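Local coordinates for Tol-Pal system protein TolA (Pseudomonas aeruginosa, PDB 1LR0), which probably serves, through this periplasmic C-terminal domain, the Tol-Pal system that helps invaginate the outer membrane during cell division and keeps it intact, at residues I58-L61 / T65-N68; G28-L33 / S107-R112; S39-R44 / V88-R93; R73-G76 / F80-S83. All coordinates share one frame; numbering follows the deposited sequence.

Contact 1 of 4, residues I58-L61 / T65-N68; sequences IEML and TITN
The carbonyl O of Glu59 is gripped by several groups of 65-68. The backbone N of Thr67 gives it the firm bond, 2.8 Å long with an N-H...O angle of 153°, and two weak ones join it: Asn68 N at 3.4 Å from Glu59 O, and the Thr67 hydroxyl. That hydroxyl reaches back because OG1 sits between the backbone N and the carbonyl carbon (chi1 51°), while CG2 of Thr67, anti to the carbonyl carbon, comes to 3.9 Å from CG of Leu61, where the two side chains cross almost at right angles. With Thr67 and Asn68 both opposite Glu59, the pairing slips by one residue, a classic beta bulge. Straighter bonds flank it, Glu59 N to Asn68 O at 3.0 Å and Leu61 N to Thr65 O at 2.9 Å. On one face Glu59 and Asn68 run side by side in the same direction, the carboxylate turned 60° from the amide and OE2 3.5 Å from ND2. On the opposite face selenomethionine Met60 lies alongside Ile66, CG to CG1 at 3.9 Å. The two strands form a beta hairpin, 54-60 with 66-73. Helix 78-91 covers the Met60 and Ile66 face, Val91 lying on Ile66 and Val88 on Ile58, while strand 111-116 flanks 54-60 on the side away from 66-73, pairing through Ile58 with Arg112.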
loop_
_atom_site.group_PDB
_atom_site.type_symbol
_atom_site.label_atom_id
_atom_site.label_comp_id
_atom_site.label_asym_id
_atom_site.label_seq_id
_atom_site.Cartn_x
_atom_site.Cartn_y
_atom_site.Cartn_z
ATOM N N ILE A 58 1.190 3.910 -6.772
ATOM C CA ILE A 58 2.462 3.320 -6.602
ATOM C C ILE A 58 2.652 2.160 -7.596
ATOM O O ILE A 58 1.855 1.203 -7.621
ATOM C CB ILE A 58 2.623 2.805 -5.234
ATOM C CG1 ILE A 58 2.294 3.838 -4.144
ATOM C CG2 ILE A 58 4.030 2.372 -5.049
ATOM C CD1 ILE A 58 2.572 3.317 -2.755
ATOM N N GLU A 59 3.747 2.238 -8.334
ATOM C CA GLU A 59 4.134 1.189 -9.324
ATOM C C GLU A 59 5.390 0.476 -8.862
ATOM O O GLU A 59 6.383 1.144 -8.568
ATOM C CB GLU A 59 4.379 1.846 -10.709
ATOM C CG GLU A 59 3.113 2.484 -11.235
ATOM C CD GLU A 59 3.197 3.099 -12.621
ATOM O OE1 GLU A 59 3.898 2.549 -13.539
ATOM O OE2 GLU A 59 2.528 4.163 -12.768
HETATM N N MSE A 60 5.329 -0.854 -8.811
HETATM C CA MSE A 60 6.388 -1.721 -8.367
HETATM C C MSE A 60 6.682 -2.886 -9.319
HETATM O O MSE A 60 5.821 -3.327 -10.071
HETATM C CB MSE A 60 6.111 -2.325 -6.982
HETATM C CG MSE A 60 6.257 -1.280 -5.865
HETATM SE SE MSE A 60 5.921 -1.982 -4.126
HETATM C CE MSE A 60 3.918 -1.614 -4.258
ATOM N N LEU A 61 7.902 -3.402 -9.203
ATOM C CA LEU A 61 8.271 -4.679 -9.835
ATOM C C LEU A 61 8.131 -5.733 -8.835
ATOM O O LEU A 61 8.213 -5.480 -7.639
ATOM C CB LEU A 61 9.750 -4.645 -10.255
ATOM C CG LEU A 61 10.061 -3.584 -11.281
ATOM C CD1 LEU A 61 11.596 -3.464 -11.673
ATOM C CD2 LEU A 61 9.170 -3.785 -12.509
ATOM N N THR A 65 11.099 -3.217 -6.142
ATOM C CA THR A 65 11.546 -1.927 -6.571
ATOM C C THR A 65 10.388 -1.062 -6.994
ATOM O O THR A 65 9.544 -1.467 -7.798
ATOM C CB THR A 65 12.504 -2.052 -7.787
ATOM O OG1 THR A 65 13.562 -2.923 -7.420
ATOM C CG2 THR A 65 13.136 -0.787 -8.077
ATOM N N ILE A 66 10.376 0.154 -6.484
ATOM C CA ILE A 66 9.361 1.105 -6.829
ATOM C C ILE A 66 9.796 1.820 -8.107
ATOM O O ILE A 66 10.827 2.438 -8.140
ATOM C CB ILE A 66 9.216 2.150 -5.653
ATOM C CG1 ILE A 66 8.639 1.469 -4.454
ATOM C CG2 ILE A 66 8.370 3.308 -6.069
ATOM C CD1 ILE A 66 8.707 2.201 -3.107
ATOM N N THR A 67 8.999 1.808 -9.156
ATOM C CA THR A 67 9.374 2.493 -10.380
ATOM C C THR A 67 8.620 3.721 -10.683
ATOM O O THR A 67 8.997 4.430 -11.569
ATOM C CB THR A 67 9.152 1.540 -11.571
ATOM O OG1 THR A 67 7.802 1.005 -11.496
ATOM C CG2 THR A 67 10.029 0.351 -11.349
ATOM N N ASN A 68 7.535 4.034 -9.963
ATOM C CA ASN A 68 6.894 5.278 -10.256
ATOM C C ASN A 68 5.894 5.529 -9.097
ATOM O O ASN A 68 5.586 4.610 -8.345
ATOM C CB ASN A 68 6.182 5.180 -11.583
ATOM C CG ASN A 68 5.841 6.499 -12.153
ATOM O OD1 ASN A 68 6.206 7.534 -11.639
ATOM N ND2 ASN A 68 5.128 6.469 -13.242
#

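Contact 2 of 4, residues G28-L33 / S107-R112; sequences GSLDDL and SLYRQR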
loop_
_atom_site.group_PDB
_atom_site.type_symbol
_atom_site.label_atom_id
_atom_site.label_comp_id
_atom_site.label_asym_id
_atom_site.label_seq_id
_atom_site.Cartn_x
_atom_site.Cartn_y
_atom_site.Cartn_z
ATOM N N GLY A 28 -3.282 -6.169 4.685
ATOM C CA GLY A 28 -3.284 -5.242 5.786
ATOM C C GLY A 28 -1.866 -5.021 6.240
ATOM O O GLY A 28 -1.437 -3.901 6.513
ATOM N N SER A 29 -1.141 -6.102 6.383
ATOM C CA SER A 29 0.170 -6.063 6.836
ATOM C C SER A 29 1.094 -5.369 5.782
ATOM O O SER A 29 1.952 -4.532 6.112
ATOM C CB SER A 29 0.630 -7.463 7.100
ATOM O OG SER A 29 2.029 -7.422 7.399
ATOM N N LEU A 30 0.913 -5.679 4.518
ATOM C CA LEU A 30 1.724 -5.014 3.502
ATOM C C LEU A 30 1.390 -3.500 3.297
ATOM O O LEU A 30 2.291 -2.714 3.030
ATOM C CB LEU A 30 1.622 -5.779 2.186
ATOM C CG LEU A 30 2.446 -7.066 2.213
ATOM C CD1 LEU A 30 1.965 -8.002 1.096
ATOM C CD2 LEU A 30 4.011 -6.787 2.154
ATOM N N ASP A 31 0.129 -3.115 3.402
ATOM C CA ASP A 31 -0.292 -1.738 3.265
ATOM C C ASP A 31 0.248 -0.961 4.465
ATOM O O ASP A 31 0.675 0.184 4.290
ATOM C CB ASP A 31 -1.810 -1.534 3.120
ATOM C CG ASP A 31 -2.332 -1.991 1.742
ATOM O OD1 ASP A 31 -1.492 -2.342 0.838
ATOM O OD2 ASP A 31 -3.552 -2.021 1.487
ATOM N N ASP A 32 0.260 -1.601 5.627
ATOM C CA ASP A 32 0.854 -1.009 6.814
ATOM C C ASP A 32 2.357 -0.746 6.592
ATOM O O ASP A 32 2.846 0.348 6.940
ATOM C CB ASP A 32 0.725 -1.865 8.040
ATOM C CG ASP A 32 -0.643 -1.875 8.637
ATOM O OD1 ASP A 32 -1.440 -0.961 8.329
ATOM O OD2 ASP A 32 -0.939 -2.816 9.490
ATOM N N LEU A 33 3.050 -1.742 6.045
ATOM C CA LEU A 33 4.459 -1.586 5.727
ATOM C C LEU A 33 4.644 -0.402 4.769
ATOM O O LEU A 33 5.458 0.454 5.000
ATOM C CB LEU A 33 5.068 -2.901 5.250
ATOM C CG LEU A 33 6.535 -2.888 4.786
ATOM C CD1 LEU A 33 7.344 -2.712 5.992
ATOM C CD2 LEU A 33 6.878 -4.153 4.090
ATOM N N SER A 107 -1.781 -8.824 -9.347
ATOM C CA SER A 107 -3.151 -8.414 -9.289
ATOM C C SER A 107 -3.276 -7.173 -8.376
ATOM O O SER A 107 -4.041 -6.295 -8.667
ATOM C CB SER A 107 -3.970 -9.527 -8.685
ATOM O OG SER A 107 -5.198 -8.994 -8.193
ATOM N N LEU A 108 -2.512 -7.177 -7.296
ATOM C CA LEU A 108 -2.694 -6.222 -6.252
ATOM C C LEU A 108 -1.631 -5.170 -6.018
ATOM O O LEU A 108 -1.963 -4.094 -5.465
ATOM C CB LEU A 108 -2.825 -6.982 -4.976
ATOM C CG LEU A 108 -4.238 -7.585 -4.858
ATOM C CD1 LEU A 108 -4.308 -8.478 -3.660
ATOM C CD2 LEU A 108 -5.324 -6.501 -4.749
ATOM N N TYR A 109 -0.387 -5.472 -6.368
ATOM C CA TYR A 109 0.742 -4.634 -5.925
ATOM C C TYR A 109 1.599 -4.123 -6.985
ATOM O O TYR A 109 2.381 -3.195 -6.754
ATOM C CB TYR A 109 1.595 -5.298 -4.862
ATOM C CG TYR A 109 0.902 -5.279 -3.506
ATOM C CD1 TYR A 109 0.088 -6.341 -3.074
ATOM C CD2 TYR A 109 0.964 -4.164 -2.695
ATOM C CE1 TYR A 109 -0.512 -6.327 -1.834
ATOM C CE2 TYR A 109 0.267 -4.128 -1.452
ATOM C CZ TYR A 109 -0.471 -5.205 -1.046
ATOM O OH TYR A 109 -1.156 -5.226 0.191
ATOM N N ARG A 110 1.456 -4.652 -8.198
ATOM C CA ARG A 110 2.127 -4.035 -9.302
ATOM C C ARG A 110 1.731 -2.594 -9.548
ATOM O O ARG A 110 2.578 -1.715 -9.925
ATOM C CB ARG A 110 1.964 -4.898 -10.582
ATOM C CG ARG A 110 2.892 -4.474 -11.684
ATOM C CD ARG A 110 2.842 -5.386 -12.942
ATOM N NE ARG A 110 3.379 -6.745 -12.756
ATOM C CZ ARG A 110 4.667 -7.123 -13.017
ATOM N NH1 ARG A 110 5.573 -6.251 -13.403
ATOM N NH2 ARG A 110 5.049 -8.380 -12.871
ATOM N N GLN A 111 0.455 -2.280 -9.359
ATOM C CA GLN A 111 0.014 -0.921 -9.435
ATOM C C GLN A 111 -0.912 -0.871 -8.231
ATOM O O GLN A 111 -1.813 -1.683 -8.139
ATOM C CB GLN A 111 -0.775 -0.630 -10.697
ATOM C CG GLN A 111 0.043 -0.254 -11.948
ATOM C CD GLN A 111 -0.796 0.613 -12.892
ATOM O OE1 GLN A 111 -0.260 1.444 -13.583
ATOM N NE2 GLN A 111 -2.127 0.431 -12.874
ATOM N N ARG A 112 -0.629 -0.046 -7.240
ATOM C CA ARG A 112 -1.481 -0.041 -6.034
ATOM C C ARG A 112 -1.770 1.410 -5.616
ATOM O O ARG A 112 -0.810 2.204 -5.556
ATOM C CB ARG A 112 -0.881 -0.747 -4.826
ATOM C CG ARG A 112 -1.998 -1.130 -3.775
ATOM C CD ARG A 112 -1.719 -2.206 -2.806
ATOM N NE ARG A 112 -2.709 -2.362 -1.730
ATOM C CZ ARG A 112 -3.841 -3.046 -1.821
ATOM N NH1 ARG A 112 -4.135 -3.706 -2.926
ATOM N NH2 ARG A 112 -4.647 -3.113 -0.761
#
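Arg112 reaches across to Asp31 on a long chain, with CG anti to the backbone N (chi1 -161°) and the rest extended as far as NE. Its CB and CG lead toward the helix without touching it. CD is the first atom to come near, 3.7 Å from OD1 of Asp31. Arg112 NE meets Asp31 OD1 at 2.8 Å, on the syn side, although the N-H...O angle of 137° makes this a bent bond. Arg112 NH2 takes Asp31 OD2 on its syn lone pair at 2.7 Å and nearly straight. The guanidinium thus grips the carboxylate side-on, one nitrogen to each oxygen, with the two planes 31° apart. NH1 turns back to its own segment and makes a weak bond to the backbone O of Leu108. Tyr109 joins from another direction: its OH donates to OD1 of Asp31 at 3.0 Å, coming from above the carboxylate plane, and also lies over the rim of one guanidinium face. Leu30 packs obliquely against the phenol, its CB 3.5 Å from Tyr109 OH. Helix 4-41 is thereby tied to the connection after helix 102-108 (Tyr109) and to the start of strand 111-116 (Arg112), with Thr27 touching both Tyr109 and Arg112. Three donors converge on one carboxylate, two of them on OD1, which fixes its rotation and probably favours the ionised form of Asp31.

Contact 3 of 4, residues S39-R44 / V88-R93; sequences SQQWRR and VRNVGR
Asn90 meets Gln41 through its CB, which lies 3.5 Å from Gln41 OE1, and the two side chains pass at a slant with their amide planes 53° apart. Val88, two residues earlier, turns its side chain from 39-44 and rests on Ala69 of strand 66-73, while Arg89 extends over the same strand to Asn68. At the next residue, ND2 of Asn90 donates to a water 2.8 Å away, and that water in turn donates to the backbone O of Gln41, 2.9 Å from the water oxygen. The polar link is therefore indirect, one water joining the Asn90 amide to the main-chain carbonyl of Gln41. The backbone O of Asn90 also approaches the Gln41 amide, 3.5 Å from its CD, a contact made possible by the bend of the glutamine chain at chi2 (-73°). Here the C-terminal ends of two helices, 4-41 and 78-91, come together in a TolA domain related to the TonB C-terminal family, whose helices pack on an antiparallel sheet. Val91 supplies the apolar part: its CG2, anti to its carbonyl carbon, stands 3.9 Å from CG of Gln41, while the side chain also touches Ile66 of the sheet. Gly92, with positive phi (88°), leaves the helical backbone angles, and its backbone pairs with Ile66 at the edge of the hairpin.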
loop_
_atom_site.group_PDB
_atom_site.type_symbol
_atom_site.label_atom_id
_atom_site.label_comp_id
_atom_site.label_asym_id
_atom_site.label_seq_id
_atom_site.Cartn_x
_atom_site.Cartn_y
_atom_site.Cartn_z
ATOM N N SER A 39 6.098 6.925 5.620
ATOM C CA SER A 39 6.097 7.886 6.707
ATOM C C SER A 39 7.533 8.210 7.122
ATOM O O SER A 39 7.887 9.337 7.442
ATOM C CB SER A 39 5.351 7.289 7.931
ATOM O OG SER A 39 3.959 7.091 7.665
ATOM N N GLN A 40 8.386 7.206 7.153
ATOM C CA GLN A 40 9.746 7.427 7.545
ATOM C C GLN A 40 10.482 8.290 6.598
ATOM O O GLN A 40 11.324 9.105 7.009
ATOM C CB GLN A 40 10.487 6.103 7.502
ATOM C CG GLN A 40 10.405 5.343 8.746
ATOM C CD GLN A 40 10.653 3.858 8.496
ATOM O OE1 GLN A 40 10.002 3.054 9.154
ATOM N NE2 GLN A 40 11.593 3.507 7.584
ATOM N N GLN A 41 10.148 8.177 5.343
ATOM C CA GLN A 41 10.763 9.068 4.403
ATOM C C GLN A 41 10.208 10.514 4.275
ATOM O O GLN A 41 10.842 11.435 3.740
ATOM C CB GLN A 41 10.683 8.552 3.015
ATOM C CG GLN A 41 11.452 7.219 2.859
ATOM C CD GLN A 41 13.022 7.411 2.889
ATOM O OE1 GLN A 41 13.533 8.468 2.566
ATOM N NE2 GLN A 41 13.720 6.408 3.276
ATOM N N TRP A 42 9.004 10.688 4.749
ATOM C CA TRP A 42 8.282 11.925 4.490
ATOM C C TRP A 42 8.939 13.146 5.111
ATOM O O TRP A 42 9.298 13.176 6.292
ATOM C CB TRP A 42 6.851 11.754 5.056
ATOM C CG TRP A 42 5.899 12.868 4.799
ATOM C CD1 TRP A 42 5.489 13.341 3.567
ATOM C CD2 TRP A 42 5.110 13.572 5.779
ATOM N NE1 TRP A 42 4.571 14.342 3.746
ATOM C CE2 TRP A 42 4.311 14.495 5.081
ATOM C CE3 TRP A 42 5.029 13.534 7.178
ATOM C CZ2 TRP A 42 3.358 15.302 5.714
ATOM C CZ3 TRP A 42 4.118 14.369 7.821
ATOM C CH2 TRP A 42 3.315 15.243 7.086
ATOM N N ARG A 43 8.988 14.181 4.315
ATOM C CA ARG A 43 9.506 15.495 4.749
ATOM C C ARG A 43 8.320 16.435 4.654
ATOM O O ARG A 43 7.821 16.775 3.549
ATOM C CB ARG A 43 10.623 15.943 3.778
ATOM C CG ARG A 43 11.709 14.882 3.773
ATOM C CD ARG A 43 13.047 15.286 3.166
ATOM N NE ARG A 43 14.067 15.359 4.222
ATOM C CZ ARG A 43 14.497 14.307 4.960
ATOM N NH1 ARG A 43 14.017 13.075 4.743
ATOM N NH2 ARG A 43 15.416 14.498 5.918
ATOM N N ARG A 44 7.754 16.761 5.811
ATOM C CA ARG A 44 6.485 17.470 5.780
ATOM C C ARG A 44 6.605 18.886 5.284
ATOM O O ARG A 44 7.481 19.595 5.693
ATOM C CB ARG A 44 5.834 17.429 7.126
ATOM C CG ARG A 44 6.614 18.127 8.266
ATOM C CD ARG A 44 6.196 17.634 9.614
ATOM N NE ARG A 44 6.648 16.260 9.794
ATOM C CZ ARG A 44 6.331 15.483 10.784
ATOM N NH1 ARG A 44 5.539 15.901 11.774
ATOM N NH2 ARG A 44 6.826 14.268 10.808
ATOM N N VAL A 88 7.220 8.366 -1.335
ATOM C CA VAL A 88 7.084 7.056 -1.879
ATOM C C VAL A 88 8.391 6.689 -2.639
ATOM O O VAL A 88 8.878 5.593 -2.508
ATOM C CB VAL A 88 5.873 6.884 -2.837
ATOM C CG1 VAL A 88 5.856 5.503 -3.551
ATOM C CG2 VAL A 88 4.546 6.992 -1.931
ATOM N N ARG A 89 8.720 7.538 -3.601
ATOM C CA ARG A 89 9.954 7.250 -4.445
ATOM C C ARG A 89 11.199 7.029 -3.554
ATOM O O ARG A 89 12.068 6.157 -3.791
ATOM C CB ARG A 89 10.183 8.332 -5.480
ATOM C CG ARG A 89 9.070 8.635 -6.397
ATOM C CD ARG A 89 8.712 7.420 -7.172
ATOM N NE ARG A 89 9.854 6.933 -7.981
ATOM C CZ ARG A 89 10.098 7.286 -9.225
ATOM N NH1 ARG A 89 9.297 8.097 -9.925
ATOM N NH2 ARG A 89 11.157 6.766 -9.773
ATOM N N ASN A 90 11.319 7.782 -2.475
ATOM C CA ASN A 90 12.413 7.670 -1.628
ATOM C C ASN A 90 12.492 6.358 -0.839
ATOM O O ASN A 90 13.547 6.008 -0.298
ATOM C CB ASN A 90 12.424 8.888 -0.744
ATOM C CG ASN A 90 12.964 10.101 -1.423
ATOM O OD1 ASN A 90 13.781 10.004 -2.319
ATOM N ND2 ASN A 90 12.523 11.268 -0.969
ATOM N N VAL A 91 11.396 5.633 -0.732
ATOM C CA VAL A 91 11.452 4.393 -0.035
ATOM C C VAL A 91 12.318 3.439 -0.836
ATOM O O VAL A 91 13.005 2.611 -0.247
ATOM C CB VAL A 91 10.095 3.789 0.067
ATOM C CG1 VAL A 91 10.126 2.385 0.419
ATOM C CG2 VAL A 91 9.183 4.596 1.024
ATOM N N GLY A 92 12.267 3.577 -2.163
ATOM C CA GLY A 92 13.202 2.874 -3.055
ATOM C C GLY A 92 12.748 1.475 -3.471
ATOM O O GLY A 92 12.470 1.184 -4.606
ATOM N N ARG A 93 12.575 0.660 -2.450
ATOM C CA ARG A 93 12.205 -0.762 -2.569
ATOM C C ARG A 93 11.514 -1.369 -1.374
ATOM O O ARG A 93 11.873 -1.099 -0.257
ATOM C CB ARG A 93 13.438 -1.625 -2.886
ATOM C CG ARG A 93 14.637 -1.483 -1.939
ATOM C CD ARG A 93 15.915 -2.210 -2.403
ATOM N NE ARG A 93 15.772 -3.619 -2.579
ATOM C CZ ARG A 93 16.076 -4.502 -1.658
ATOM N NH1 ARG A 93 16.509 -4.111 -0.498
ATOM N NH2 ARG A 93 15.995 -5.784 -1.908
HETATM O O HOH W 1 10.810 12.406 1.000
#

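Contact 4 of 4, residues R73-G76 / F80-S83; sequences RSSG and FDSS
Asp81 and the serines Ser74 and Ser75 form the tight part of this contact. OD2 of Asp81 takes two bonds from one residue: the backbone N of Ser75 approaches on the syn lone pair at 2.8 Å with an N-H...O angle of 160°, and the Ser75 hydroxyl comes from above the carboxylate plane, OG to OD2 2.6 Å. OG can do this because it sits between the backbone N and the carbonyl carbon (chi1 68°). Ser75 OG also bonds the backbone N of Asp77. The other oxygen of Asp81, OD1, uses its syn lone pair for Ser74 OG at 2.7 Å. That hydroxyl also accepts from Gly76 N, 2.8 Å from Ser74 OG, closing an ST turn. Beside this polar cluster lies Phe80, whose ring presents its edge to Ser75, CD1 3.7 Å from CB; its body is buried among Val54, Met52, Trp42 and Leu121. Toward solvent the contact is looser: Ser74, though bonded to OD1, and Gly76 are exposed, and the Arg73 side chain sets off away from the helix. The contact ties the loop that follows strand 66-73 to the first turns of helix 78-91. Three donors grip the buried carboxylate and fix its rotation, and would be expected to stabilise its negative charge, so that Asp81 probably stays ionised without a basic partner in either segment.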
loop_
_atom_site.group_PDB
_atom_site.type_symbol
_atom_site.label_atom_id
_atom_site.label_comp_id
_atom_site.label_asym_id
_atom_site.label_seq_id
_atom_site.Cartn_x
_atom_site.Cartn_y
_atom_site.Cartn_z
ATOM N N ARG A 73 -5.517 10.935 -6.606
ATOM C CA ARG A 73 -6.543 11.919 -6.197
ATOM C C ARG A 73 -5.858 12.907 -5.329
ATOM O O ARG A 73 -5.346 12.560 -4.284
ATOM C CB ARG A 73 -7.730 11.269 -5.491
ATOM C CG ARG A 73 -8.892 12.211 -5.126
ATOM C CD ARG A 73 -9.980 11.497 -4.259
ATOM N NE ARG A 73 -10.698 10.447 -5.017
ATOM C CZ ARG A 73 -11.610 10.689 -5.952
ATOM N NH1 ARG A 73 -11.961 11.897 -6.278
ATOM N NH2 ARG A 73 -12.216 9.690 -6.572
ATOM N N SER A 74 -5.868 14.140 -5.769
ATOM C CA SER A 74 -5.204 15.206 -5.066
ATOM C C SER A 74 -5.827 15.499 -3.724
ATOM O O SER A 74 -7.040 15.379 -3.550
ATOM C CB SER A 74 -5.204 16.476 -5.906
ATOM O OG SER A 74 -4.696 17.567 -5.120
ATOM N N SER A 75 -4.994 15.915 -2.753
ATOM C CA SER A 75 -5.462 16.443 -1.489
ATOM C C SER A 75 -6.087 17.836 -1.570
ATOM O O SER A 75 -6.695 18.305 -0.574
ATOM C CB SER A 75 -4.295 16.571 -0.498
ATOM O OG SER A 75 -3.390 17.575 -0.894
ATOM N N GLY A 76 -5.841 18.499 -2.683
ATOM C CA GLY A 76 -6.188 19.904 -2.823
ATOM C C GLY A 76 -5.013 20.844 -2.452
ATOM O O GLY A 76 -5.092 22.070 -2.639
ATOM N N PHE A 80 1.670 19.201 -0.237
ATOM C CA PHE A 80 1.474 17.895 0.426
ATOM C C PHE A 80 1.445 16.783 -0.557
ATOM O O PHE A 80 2.118 15.784 -0.382
ATOM C CB PHE A 80 0.162 17.868 1.290
ATOM C CG PHE A 80 -0.099 16.554 1.856
ATOM C CD1 PHE A 80 -1.334 15.920 1.646
ATOM C CD2 PHE A 80 0.904 15.912 2.557
ATOM C CE1 PHE A 80 -1.540 14.695 2.104
ATOM C CE2 PHE A 80 0.692 14.676 3.071
ATOM C CZ PHE A 80 -0.564 14.010 2.828
ATOM N N ASP A 81 0.708 16.955 -1.656
ATOM C CA ASP A 81 0.718 15.941 -2.682
ATOM C C ASP A 81 2.150 15.567 -3.147
ATOM O O ASP A 81 2.511 14.407 -3.267
ATOM C CB ASP A 81 -0.035 16.398 -3.930
ATOM C CG ASP A 81 -1.538 16.475 -3.756
ATOM O OD1 ASP A 81 -2.128 16.940 -4.749
ATOM O OD2 ASP A 81 -2.189 16.159 -2.718
ATOM N N SER A 82 2.933 16.589 -3.456
ATOM C CA SER A 82 4.268 16.358 -3.944
ATOM C C SER A 82 5.104 15.698 -2.856
ATOM O O SER A 82 5.934 14.825 -3.156
ATOM C CB SER A 82 4.919 17.685 -4.311
ATOM O OG SER A 82 4.281 18.221 -5.442
ATOM N N SER A 83 4.893 16.073 -1.611
ATOM C CA SER A 83 5.674 15.454 -0.504
ATOM C C SER A 83 5.372 13.968 -0.314
ATOM O O SER A 83 6.241 13.184 0.043
ATOM C CB SER A 83 5.409 16.219 0.814
ATOM O OG SER A 83 4.123 15.895 1.388
#

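In the fold
The four contacts join the long helix 4-41, helix 78-91 and a three-stranded antiparallel sheet. Contact 1 adjoins contact 2 through the backbone, Ile58 O to Arg112 N at 2.8 Å and Met60 N to Arg110 O at 3.1 Å, since strands 54-60 and 111-116 are neighbours. It also touches contact 3, where Ile66 N meets Gly92 O at 3.0 Å. Contact 3 reaches contact 4 through Trp42 NE1 and Ser83 OG, 2.9 Å apart. Contacts 2 and 4 lie furthest apart, their centres about 20 Å from each other. Both contacts 2 and 3 use helix 4-41. A bound zinc ion lies about 10 Å from the Gln41 side chain of contact 3.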